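PDB 3BDI: AB hydrolase-1 domain-containing protein from Thermoplasma acidophilum DSM 1728, which is a predicted hydrolase of the alpha/beta hydrolase superfamily, probably a serine-type enzyme whose natural substrate is not established. Local coordinates for residues V11-F17 with S70-Y76; A46-Y52 with E195-I199; Y60-P65 with F89-Y93. All coordinates share one frame. Where two conformers were deposited one is given. Numbering follows the deposited sequence.

Interaction 1 of 3, residues V11-F17 with S70-Y76; sequences VNGTRVF and SASSEKY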
loop_
_atom_site.group_PDB
_atom_site.type_symbol
_atom_site.label_atom_id
_atom_site.label_comp_id
_atom_site.label_asym_id
_atom_site.label_seq_id
_atom_site.Cartn_x
_atom_site.Cartn_y
_atom_site.Cartn_z
ATOM N N VAL A 11 13.835 4.947 11.019
ATOM C CA VAL A 11 13.291 3.607 11.160
ATOM C C VAL A 11 14.477 2.676 11.401
ATOM O O VAL A 11 15.175 2.240 10.484
ATOM C CB VAL A 11 12.421 3.187 9.945
ATOM C CG1 VAL A 11 11.775 1.815 10.230
ATOM C CG2 VAL A 11 11.353 4.264 9.670
ATOM N N ASN A 12 14.759 2.403 12.672
ATOM C CA ASN A 12 15.864 1.535 13.082
ATOM C C ASN A 12 17.154 1.804 12.356
ATOM O O ASN A 12 17.852 0.889 11.948
ATOM C CB ASN A 12 15.468 0.063 13.009
ATOM C CG ASN A 12 14.414 -0.277 14.015
ATOM O OD1 ASN A 12 14.549 0.062 15.200
ATOM N ND2 ASN A 12 13.354 -0.907 13.582
ATOM N N GLY A 13 17.493 3.076 12.229
ATOM C CA GLY A 13 18.791 3.465 11.693
ATOM C C GLY A 13 18.770 3.887 10.225
ATOM O O GLY A 13 19.775 4.357 9.702
ATOM N N THR A 14 17.618 3.746 9.582
ATOM C CA THR A 14 17.459 4.168 8.185
ATOM C C THR A 14 16.642 5.437 8.139
ATOM O O THR A 14 15.518 5.478 8.688
ATOM C CB THR A 14 16.793 3.063 7.364
ATOM O OG1 THR A 14 17.670 1.938 7.331
ATOM C CG2 THR A 14 16.530 3.511 5.901
ATOM N N ARG A 15 17.172 6.451 7.460
ATOM C CA ARG A 15 16.510 7.733 7.313
ATOM C C ARG A 15 15.452 7.726 6.204
ATOM O O ARG A 15 15.780 7.755 5.019
ATOM C CB ARG A 15 17.549 8.834 7.083
ATOM C CG ARG A 15 17.036 10.267 7.093
ATOM C CD ARG A 15 18.133 11.196 6.796
ATOM N NE ARG A 15 17.796 12.612 6.864
ATOM C CZ ARG A 15 17.562 13.388 5.810
ATOM N NH1 ARG A 15 17.545 12.932 4.587
ATOM N NH2 ARG A 15 17.316 14.684 6.033
ATOM N N VAL A 16 14.191 7.678 6.603
ATOM C CA VAL A 16 13.056 7.487 5.726
ATOM C C VAL A 16 12.329 8.805 5.535
ATOM O O VAL A 16 11.967 9.451 6.516
ATOM C CB VAL A 16 12.109 6.437 6.344
ATOM C CG1 VAL A 16 10.830 6.295 5.537
ATOM C CG2 VAL A 16 12.840 5.114 6.414
ATOM N N PHE A 17 12.101 9.195 4.290
ATOM C CA PHE A 17 11.211 10.302 3.980
ATOM C C PHE A 17 9.774 9.821 4.038
ATOM O O PHE A 17 9.440 8.761 3.533
ATOM C CB PHE A 17 11.481 10.834 2.573
ATOM C CG PHE A 17 10.539 11.935 2.146
ATOM C CD1 PHE A 17 10.639 13.177 2.727
ATOM C CD2 PHE A 17 9.572 11.739 1.155
ATOM C CE1 PHE A 17 9.776 14.178 2.389
ATOM C CE2 PHE A 17 8.710 12.738 0.782
ATOM C CZ PHE A 17 8.837 13.996 1.395
ATOM N N SER A 70 14.567 8.476 0.424
ATOM C CA SER A 70 14.962 7.665 1.573
ATOM C C SER A 70 16.353 7.073 1.377
ATOM O O SER A 70 16.762 6.685 0.278
ATOM C CB SER A 70 13.955 6.545 1.819
ATOM O OG SER A 70 12.740 7.103 2.299
ATOM N N ALA A 71 17.057 6.900 2.477
ATOM C CA ALA A 71 18.384 6.313 2.414
ATOM C C ALA A 71 18.305 4.873 1.994
ATOM O O ALA A 71 17.293 4.187 2.269
ATOM C CB ALA A 71 19.050 6.438 3.811
ATOM N N SER A 72 19.397 4.399 1.374
ATOM C CA SER A 72 19.582 2.970 1.214
ATOM C C SER A 72 19.644 2.285 2.572
ATOM O O SER A 72 19.898 2.903 3.591
ATOM C CB SER A 72 20.888 2.737 0.500
ATOM O OG SER A 72 20.850 3.277 -0.829
ATOM N N SER A 73 19.403 0.987 2.608
ATOM C CA SER A 73 19.278 0.285 3.901
ATOM C C SER A 73 19.757 -1.158 3.803
ATOM O O SER A 73 19.246 -1.928 2.977
ATOM C CB SER A 73 17.851 0.286 4.381
ATOM O OG SER A 73 17.749 -0.420 5.626
ATOM N N GLU A 74 20.678 -1.570 4.672
ATOM C CA GLU A 74 21.035 -2.971 4.747
ATOM C C GLU A 74 19.907 -3.798 5.302
ATOM O O GLU A 74 19.675 -4.899 4.809
ATOM C CB GLU A 74 22.286 -3.188 5.607
ATOM C CG GLU A 74 23.528 -2.576 4.992
ATOM C CD GLU A 74 24.726 -2.615 5.886
ATOM O OE1 GLU A 74 24.971 -3.647 6.528
ATOM O OE2 GLU A 74 25.441 -1.590 5.974
ATOM N N LYS A 75 19.240 -3.308 6.342
ATOM C CA LYS A 75 18.174 -4.068 7.004
ATOM C C LYS A 75 16.928 -4.263 6.108
ATOM O O LYS A 75 16.268 -5.339 6.120
ATOM C CB LYS A 75 17.774 -3.310 8.285
ATOM C CG LYS A 75 16.716 -3.960 9.143
ATOM C CD LYS A 75 16.535 -3.213 10.459
ATOM C CE LYS A 75 15.453 -3.866 11.294
ATOM N NZ LYS A 75 15.950 -5.152 11.932
ATOM N N TYR A 76 16.573 -3.217 5.353
ATOM C CA TYR A 76 15.303 -3.174 4.621
ATOM C C TYR A 76 15.455 -3.208 3.134
ATOM O O TYR A 76 14.452 -3.267 2.421
ATOM C CB TYR A 76 14.538 -1.901 5.011
ATOM C CG TYR A 76 14.235 -1.800 6.505
ATOM C CD1 TYR A 76 13.514 -2.794 7.163
ATOM C CD2 TYR A 76 14.626 -0.669 7.252
ATOM C CE1 TYR A 76 13.253 -2.694 8.514
ATOM C CE2 TYR A 76 14.363 -0.574 8.596
ATOM C CZ TYR A 76 13.645 -1.562 9.217
ATOM O OH TYR A 76 13.370 -1.425 10.574
HETATM O O HOH W 1 20.209 2.747 6.292
#

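Interaction 2 of 3, residues A46-Y52 with E195-I199; sequences ADLFNNY and EFVRI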
loop_
_atom_site.group_PDB
_atom_site.type_symbol
_atom_site.label_atom_id
_atom_site.label_comp_id
_atom_site.label_asym_id
_atom_site.label_seq_id
_atom_site.Cartn_x
_atom_site.Cartn_y
_atom_site.Cartn_z
ATOM N N ALA A 46 -3.866 11.733 -7.328
ATOM C CA ALA A 46 -5.199 11.388 -6.898
ATOM C C ALA A 46 -5.609 12.012 -5.589
ATOM O O ALA A 46 -6.671 11.674 -5.025
ATOM C CB ALA A 46 -5.311 9.844 -6.832
ATOM N N ASP A 47 -4.805 12.955 -5.093
ATOM C CA ASP A 47 -5.135 13.704 -3.879
ATOM C C ASP A 47 -5.492 12.739 -2.744
ATOM O O ASP A 47 -6.460 12.951 -2.013
ATOM C CB ASP A 47 -6.283 14.692 -4.206
ATOM C CG ASP A 47 -6.497 15.796 -3.149
ATOM O OD1 ASP A 47 -5.600 16.086 -2.384
ATOM O OD2 ASP A 47 -7.622 16.349 -3.123
ATOM N N LEU A 48 -4.703 11.667 -2.553
ATOM C CA LEU A 48 -5.083 10.602 -1.611
ATOM C C LEU A 48 -5.060 11.000 -0.166
ATOM O O LEU A 48 -5.840 10.486 0.618
ATOM C CB LEU A 48 -4.266 9.349 -1.855
ATOM C CG LEU A 48 -4.374 8.673 -3.219
ATOM C CD1 LEU A 48 -3.588 7.353 -3.243
ATOM C CD2 LEU A 48 -5.835 8.405 -3.552
ATOM N N PHE A 49 -4.209 11.959 0.204
ATOM C CA PHE A 49 -4.152 12.345 1.606
ATOM C C PHE A 49 -5.471 12.999 2.003
ATOM O O PHE A 49 -6.100 12.572 2.972
ATOM C CB PHE A 49 -2.934 13.225 1.966
ATOM C CG PHE A 49 -1.624 12.565 1.648
ATOM C CD1 PHE A 49 -1.069 12.694 0.367
ATOM C CD2 PHE A 49 -0.967 11.824 2.596
ATOM C CE1 PHE A 49 0.126 12.100 0.022
ATOM C CE2 PHE A 49 0.248 11.171 2.235
ATOM C CZ PHE A 49 0.755 11.310 0.928
ATOM N N ASN A 50 -5.891 13.990 1.235
ATOM C CA ASN A 50 -7.159 14.663 1.524
ATOM C C ASN A 50 -8.318 13.689 1.385
ATOM O O ASN A 50 -9.220 13.694 2.231
ATOM C CB ASN A 50 -7.378 15.911 0.689
ATOM C CG ASN A 50 -6.508 17.036 1.100
ATOM O OD1 ASN A 50 -6.523 17.441 2.274
ATOM N ND2 ASN A 50 -5.735 17.579 0.149
ATOM N N ASN A 51 -8.356 12.883 0.348
ATOM C CA ASN A 51 -9.500 11.981 0.165
ATOM C C ASN A 51 -9.662 10.911 1.248
ATOM O O ASN A 51 -10.799 10.546 1.625
ATOM C CB ASN A 51 -9.471 11.336 -1.225
ATOM C CG ASN A 51 -9.968 12.279 -2.296
ATOM O OD1 ASN A 51 -11.126 12.708 -2.245
ATOM N ND2 ASN A 51 -9.181 12.481 -3.323
ATOM N N TYR A 52 -8.561 10.366 1.752
ATOM C CA TYR A 52 -8.656 9.386 2.842
ATOM C C TYR A 52 -8.810 10.014 4.188
ATOM O O TYR A 52 -9.482 9.440 5.060
ATOM C CB TYR A 52 -7.507 8.402 2.817
ATOM C CG TYR A 52 -7.377 7.580 1.555
ATOM C CD1 TYR A 52 -8.471 7.339 0.697
ATOM C CD2 TYR A 52 -6.146 7.021 1.164
ATOM C CE1 TYR A 52 -8.326 6.621 -0.453
ATOM C CE2 TYR A 52 -6.017 6.266 0.019
ATOM C CZ TYR A 52 -7.109 6.074 -0.818
ATOM O OH TYR A 52 -6.897 5.347 -1.949
ATOM N N GLU A 195 -11.520 7.641 -10.611
ATOM C CA GLU A 195 -12.114 6.331 -10.417
ATOM C C GLU A 195 -11.365 5.544 -9.336
ATOM O O GLU A 195 -11.975 4.905 -8.507
ATOM C CB GLU A 195 -12.187 5.562 -11.733
ATOM C CG GLU A 195 -12.981 4.285 -11.697
ATOM C CD GLU A 195 -14.471 4.437 -11.332
ATOM O OE1 GLU A 195 -15.015 5.564 -11.136
ATOM O OE2 GLU A 195 -15.080 3.358 -11.217
ATOM N N PHE A 196 -10.047 5.679 -9.291
ATOM C CA PHE A 196 -9.272 5.111 -8.211
ATOM C C PHE A 196 -9.772 5.578 -6.847
ATOM O O PHE A 196 -9.913 4.747 -5.919
ATOM C CB PHE A 196 -7.782 5.404 -8.393
ATOM C CG PHE A 196 -6.925 4.667 -7.408
ATOM C CD1 PHE A 196 -6.506 3.392 -7.673
ATOM C CD2 PHE A 196 -6.589 5.238 -6.194
ATOM C CE1 PHE A 196 -5.749 2.678 -6.735
ATOM C CE2 PHE A 196 -5.803 4.545 -5.254
ATOM C CZ PHE A 196 -5.414 3.253 -5.529
ATOM N N VAL A 197 -9.990 6.885 -6.685
ATOM C CA VAL A 197 -10.503 7.429 -5.461
ATOM C C VAL A 197 -11.905 6.920 -5.180
ATOM O O VAL A 197 -12.202 6.514 -4.041
ATOM C CB VAL A 197 -10.462 8.940 -5.480
ATOM C CG1 VAL A 197 -11.291 9.552 -4.364
ATOM C CG2 VAL A 197 -8.999 9.400 -5.390
ATOM N N ARG A 198 -12.772 6.890 -6.177
ATOM C CA ARG A 198 -14.165 6.481 -5.917
ATOM C C ARG A 198 -14.195 5.064 -5.364
ATOM O O ARG A 198 -14.882 4.769 -4.380
ATOM C CB ARG A 198 -14.966 6.556 -7.210
ATOM C CG ARG A 198 -16.466 6.364 -6.999
ATOM C CD ARG A 198 -17.263 6.381 -8.295
ATOM N NE ARG A 198 -17.005 5.204 -9.125
ATOM C CZ ARG A 198 -17.437 3.969 -8.865
ATOM N NH1 ARG A 198 -18.182 3.712 -7.796
ATOM N NH2 ARG A 198 -17.132 2.976 -9.689
ATOM N N ILE A 199 -13.437 4.170 -5.991
ATOM C CA ILE A 199 -13.434 2.759 -5.625
ATOM C C ILE A 199 -12.759 2.556 -4.257
ATOM O O ILE A 199 -13.264 1.813 -3.391
ATOM C CB ILE A 199 -12.730 1.898 -6.696
ATOM C CG1 ILE A 199 -13.557 1.857 -7.981
ATOM C CG2 ILE A 199 -12.415 0.469 -6.161
ATOM C CD1 ILE A 199 -12.654 1.496 -9.166
#

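Interaction 3 of 3, residues Y60-P65 with F89-Y93; sequences YAPDYP and FIRDY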
loop_
_atom_site.group_PDB
_atom_site.type_symbol
_atom_site.label_atom_id
_atom_site.label_comp_id
_atom_site.label_asym_id
_atom_site.label_seq_id
_atom_site.Cartn_x
_atom_site.Cartn_y
_atom_site.Cartn_z
ATOM N N TYR A 60 -0.411 7.852 5.997
ATOM C CA TYR A 60 1.065 7.840 6.043
ATOM C C TYR A 60 1.587 7.302 4.719
ATOM O O TYR A 60 1.041 6.334 4.207
ATOM C CB TYR A 60 1.548 6.893 7.140
ATOM C CG TYR A 60 1.052 7.240 8.522
ATOM C CD1 TYR A 60 -0.167 6.784 8.984
ATOM C CD2 TYR A 60 1.789 8.062 9.336
ATOM C CE1 TYR A 60 -0.619 7.115 10.261
ATOM C CE2 TYR A 60 1.334 8.382 10.631
ATOM C CZ TYR A 60 0.130 7.914 11.051
ATOM O OH TYR A 60 -0.348 8.246 12.331
ATOM N N ALA A 61 2.641 7.900 4.164
ATOM C CA ALA A 61 3.216 7.379 2.916
ATOM C C ALA A 61 4.730 7.612 2.904
ATOM O O ALA A 61 5.156 8.762 2.779
ATOM C CB ALA A 61 2.593 8.075 1.707
ATOM N N PRO A 62 5.544 6.572 3.067
ATOM C CA PRO A 62 7.010 6.717 2.974
ATOM C C PRO A 62 7.557 6.446 1.587
ATOM O O PRO A 62 6.922 5.769 0.769
ATOM C CB PRO A 62 7.503 5.635 3.913
ATOM C CG PRO A 62 6.495 4.544 3.770
ATOM C CD PRO A 62 5.151 5.199 3.427
ATOM N N ASP A 63 8.766 6.948 1.345
ATOM C CA ASP A 63 9.608 6.444 0.245
ATOM C C ASP A 63 10.308 5.203 0.788
ATOM O O ASP A 63 10.897 5.243 1.888
ATOM C CB ASP A 63 10.601 7.461 -0.240
ATOM C CG ASP A 63 9.957 8.626 -0.967
ATOM O OD1 ASP A 63 8.754 8.591 -1.253
ATOM O OD2 ASP A 63 10.702 9.601 -1.247
ATOM N N TYR A 64 10.188 4.088 0.081
ATOM C CA TYR A 64 10.805 2.832 0.505
ATOM C C TYR A 64 12.321 3.057 0.564
ATOM O O TYR A 64 12.865 3.701 -0.306
ATOM C CB TYR A 64 10.443 1.671 -0.441
ATOM C CG TYR A 64 10.766 0.325 0.222
ATOM C CD1 TYR A 64 9.925 -0.215 1.177
ATOM C CD2 TYR A 64 11.994 -0.249 0.033
ATOM C CE1 TYR A 64 10.274 -1.304 1.882
ATOM C CE2 TYR A 64 12.361 -1.372 0.755
ATOM C CZ TYR A 64 11.485 -1.917 1.643
ATOM O OH TYR A 64 11.797 -2.983 2.411
ATOM N N PRO A 65 13.019 2.501 1.574
ATOM C CA PRO A 65 14.489 2.605 1.571
ATOM C C PRO A 65 15.128 2.264 0.232
ATOM O O PRO A 65 14.813 1.240 -0.341
ATOM C CB PRO A 65 14.900 1.636 2.699
ATOM C CG PRO A 65 13.730 1.730 3.672
ATOM C CD PRO A 65 12.517 1.815 2.801
ATOM N N PHE A 89 10.097 -3.900 7.258
ATOM C CA PHE A 89 10.001 -2.456 7.092
ATOM C C PHE A 89 8.623 -1.946 7.449
ATOM O O PHE A 89 8.487 -0.995 8.199
ATOM C CB PHE A 89 10.339 -1.990 5.690
ATOM C CG PHE A 89 10.221 -0.516 5.562
ATOM C CD1 PHE A 89 11.124 0.323 6.145
ATOM C CD2 PHE A 89 9.131 0.043 4.907
ATOM C CE1 PHE A 89 10.939 1.697 6.082
ATOM C CE2 PHE A 89 8.970 1.394 4.829
ATOM C CZ PHE A 89 9.891 2.207 5.420
ATOM N N ILE A 90 7.571 -2.558 6.887
ATOM C CA ILE A 90 6.232 -2.014 7.115
ATOM C C ILE A 90 5.827 -2.072 8.597
ATOM O O ILE A 90 5.329 -1.087 9.166
ATOM C CB ILE A 90 5.192 -2.643 6.169
ATOM C CG1 ILE A 90 5.533 -2.203 4.746
ATOM C CG2 ILE A 90 3.747 -2.251 6.598
ATOM C CD1 ILE A 90 4.614 -2.725 3.635
ATOM N N ARG A 91 6.116 -3.212 9.228
ATOM C CA ARG A 91 5.884 -3.352 10.676
ATOM C C ARG A 91 6.629 -2.277 11.469
ATOM O O ARG A 91 6.053 -1.597 12.317
ATOM C CB ARG A 91 6.327 -4.723 11.134
ATOM C CG ARG A 91 6.036 -4.978 12.597
ATOM C CD ARG A 91 6.594 -6.290 13.008
ATOM N NE ARG A 91 7.978 -6.204 13.472
ATOM C CZ ARG A 91 9.065 -6.447 12.749
ATOM N NH1 ARG A 91 9.006 -6.754 11.463
ATOM N NH2 ARG A 91 10.246 -6.368 13.328
ATOM N N ASP A 92 7.921 -2.139 11.177
ATOM C CA ASP A 92 8.782 -1.199 11.917
ATOM C C ASP A 92 8.418 0.253 11.671
ATOM O O ASP A 92 8.552 1.101 12.539
ATOM C CB ASP A 92 10.251 -1.460 11.569
ATOM C CG ASP A 92 10.781 -2.794 12.125
ATOM O OD1 ASP A 92 10.032 -3.473 12.866
ATOM O OD2 ASP A 92 11.894 -3.217 11.745
ATOM N N TYR A 93 7.996 0.542 10.435
ATOM C CA TYR A 93 7.569 1.876 10.013
ATOM C C TYR A 93 6.282 2.291 10.727
ATOM O O TYR A 93 6.196 3.402 11.226
ATOM C CB TYR A 93 7.364 1.875 8.489
ATOM C CG TYR A 93 6.757 3.148 7.961
ATOM C CD1 TYR A 93 7.464 4.326 7.918
ATOM C CD2 TYR A 93 5.412 3.158 7.561
ATOM C CE1 TYR A 93 6.878 5.454 7.434
ATOM C CE2 TYR A 93 4.823 4.275 7.063
ATOM C CZ TYR A 93 5.544 5.461 7.030
ATOM O OH TYR A 93 4.969 6.616 6.557
#

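Interaction 1 of 3, residues V11-F17 with S70-Y76
Start at the hairpin that joins the first two strands. Val-11 to Thr-14 form a type I' turn, closed in both directions by Val-11 N to Thr-14 O (2.9 Å) and Thr-14 N to Val-11 O (3.0 Å). Gly-13, at phi 100°, sits where a CB would jam against the preceding carbonyl. Against this hairpin lies the irregular segment 70-76, held by four direct hydrogen bonds. Along the start of strand 14-21, Ala-71 N gives a nearly straight bond to Arg-15 O (3.0 Å), and Phe-17 N donates to Ser-70 OG at 3.0 Å; Ser-70 OG is also bonded to the carbonyl of Asp-63, so this hydroxyl joins three pieces of chain. In the middle, Thr-14 OG1 and Ser-73 OG are hydrogen-bonded at 2.9 Å. Ser-73 OG additionally accepts from Tyr-76 N (3.0 Å), an ST motif. A water bridges the remaining gap, 2.9 Å from Thr-14 OG1 and donating to Ser-72 O at 2.7 Å. At the turn, Asn-12 ND2 donates to Tyr-76 OH (3.1 Å), while the same phenol is hydrogen-bonded to Asp-92 of helix 83-96. The Tyr-76 ring also packs on Val-11, with CG1 of Val-11 3.9 Å from CE2 of Tyr-76. The arrangement belongs to the alpha/beta hydrolase fold: its antiparallel N-terminal hairpin is stitched to the loop that leads from strand 57-62 into helix 83-96.

Interaction 2 of 3, residues A46-Y52 with E195-I199
Two helices lie side by side on one face of the alpha/beta hydrolase sheet here: helix 48-53 and the C-terminal helix 193-205. Over the short segments their axes run in nearly the same direction, 28° apart, and approach to 11.0 Å, so side chains fill most of the gap. The apolar contacts centre on Val-197, whose CA-to-CB bond points toward segment 46-52: its CG2 lies 3.8 Å from CD2 of Leu-48 and 4.0 Å from CB of Ala-46. Deeper down, Leu-48 CD1 meets Phe-196 CE2 at 4.1 Å, and Leu-48, Tyr-52 and Phe-196 all rest on Met-105 of strand 102-107. Polar groups take part mainly by packing. CG2 of Val-197 lies 3.3 Å from the backbone O of Ala-46. Asn-51 bonds weakly through ND2 to the carbonyls of Ala-46 and Asp-47, and its CG lies 3.7 Å from Val-197 CG1. Tyr-52 reaches across to hydrogen-bond Thr-200, one turn on from Phe-196, and on the way its OH passes 3.6 Å from CE2 of Phe-196.

Interaction 3 of 3, residues Y60-P65 with F89-Y93
Tyr-60 opens the contact with its CB, 3.5 Å from Tyr-93 OH, while its own ring leads away from the helix. That Tyr-93 hydroxyl, which hydrogen-bonds Gln-18 of the adjoining strand, also comes within 3.6 Å of Ala-61 N; the Ala-61 side chain itself points away from the helix. Pro-62 touches both aromatic rings of segment 89-93. Its CG stands over the face of Tyr-93, 3.8 Å from the ring centroid in a CH-pi contact, and at the same time meets the edge of Phe-89 at CE2, 4.1 Å away. Past the strand end Asp-63 turns its side chain off the helix, and Tyr-64 brings its ring back: CE1 of Tyr-64 is 3.5 Å from CD2 of Phe-89, with the planes inclined at 68° and centroids 5.0 Å apart. Pro-65 then sits over a face of Phe-89, its CD 3.8 Å from the centroid, a second CH-pi contact. Phe-89 and Tyr-93, one turn apart, thus divide the prolines: Tyr-93 offers a face to Pro-62, Phe-89 an edge to Pro-62 and a face to Pro-65. Helix 83-96 packs on a face of the alpha/beta hydrolase sheet, crossing the local strand direction at 129° with the axes 11.2 Å apart. Val-16 of the adjacent strand 14-21 touches both Pro-62 and Phe-89, Ile-90 contacts Phe-33 of strand 28-33, and helix 109-120 borders Ile-90 and Tyr-64 through Met-113.

From the N terminus, the first hairpin is reached at 11-17, and interaction 1 closes a loop from there to 70-76. Before that loop ends, 46-52 begins a much longer one, which interaction 2 shuts only at the C-terminal helix; the two therefore cross. Interaction 3, from 60-65 to 89-93, falls wholly within the span of interaction 2 but crosses interaction 1. Interactions 1 and 3 adjoin in space, with Tyr-76 OH 2.6 Å from Asp-92 OD2, and together tie the hairpin, strand 57-62 and helix 83-96. Interaction 2 sets the chain's last helix beside helix 48-53; Phe-49 CZ reaches Ala-61 CB of interaction 3 at 3.8 Å.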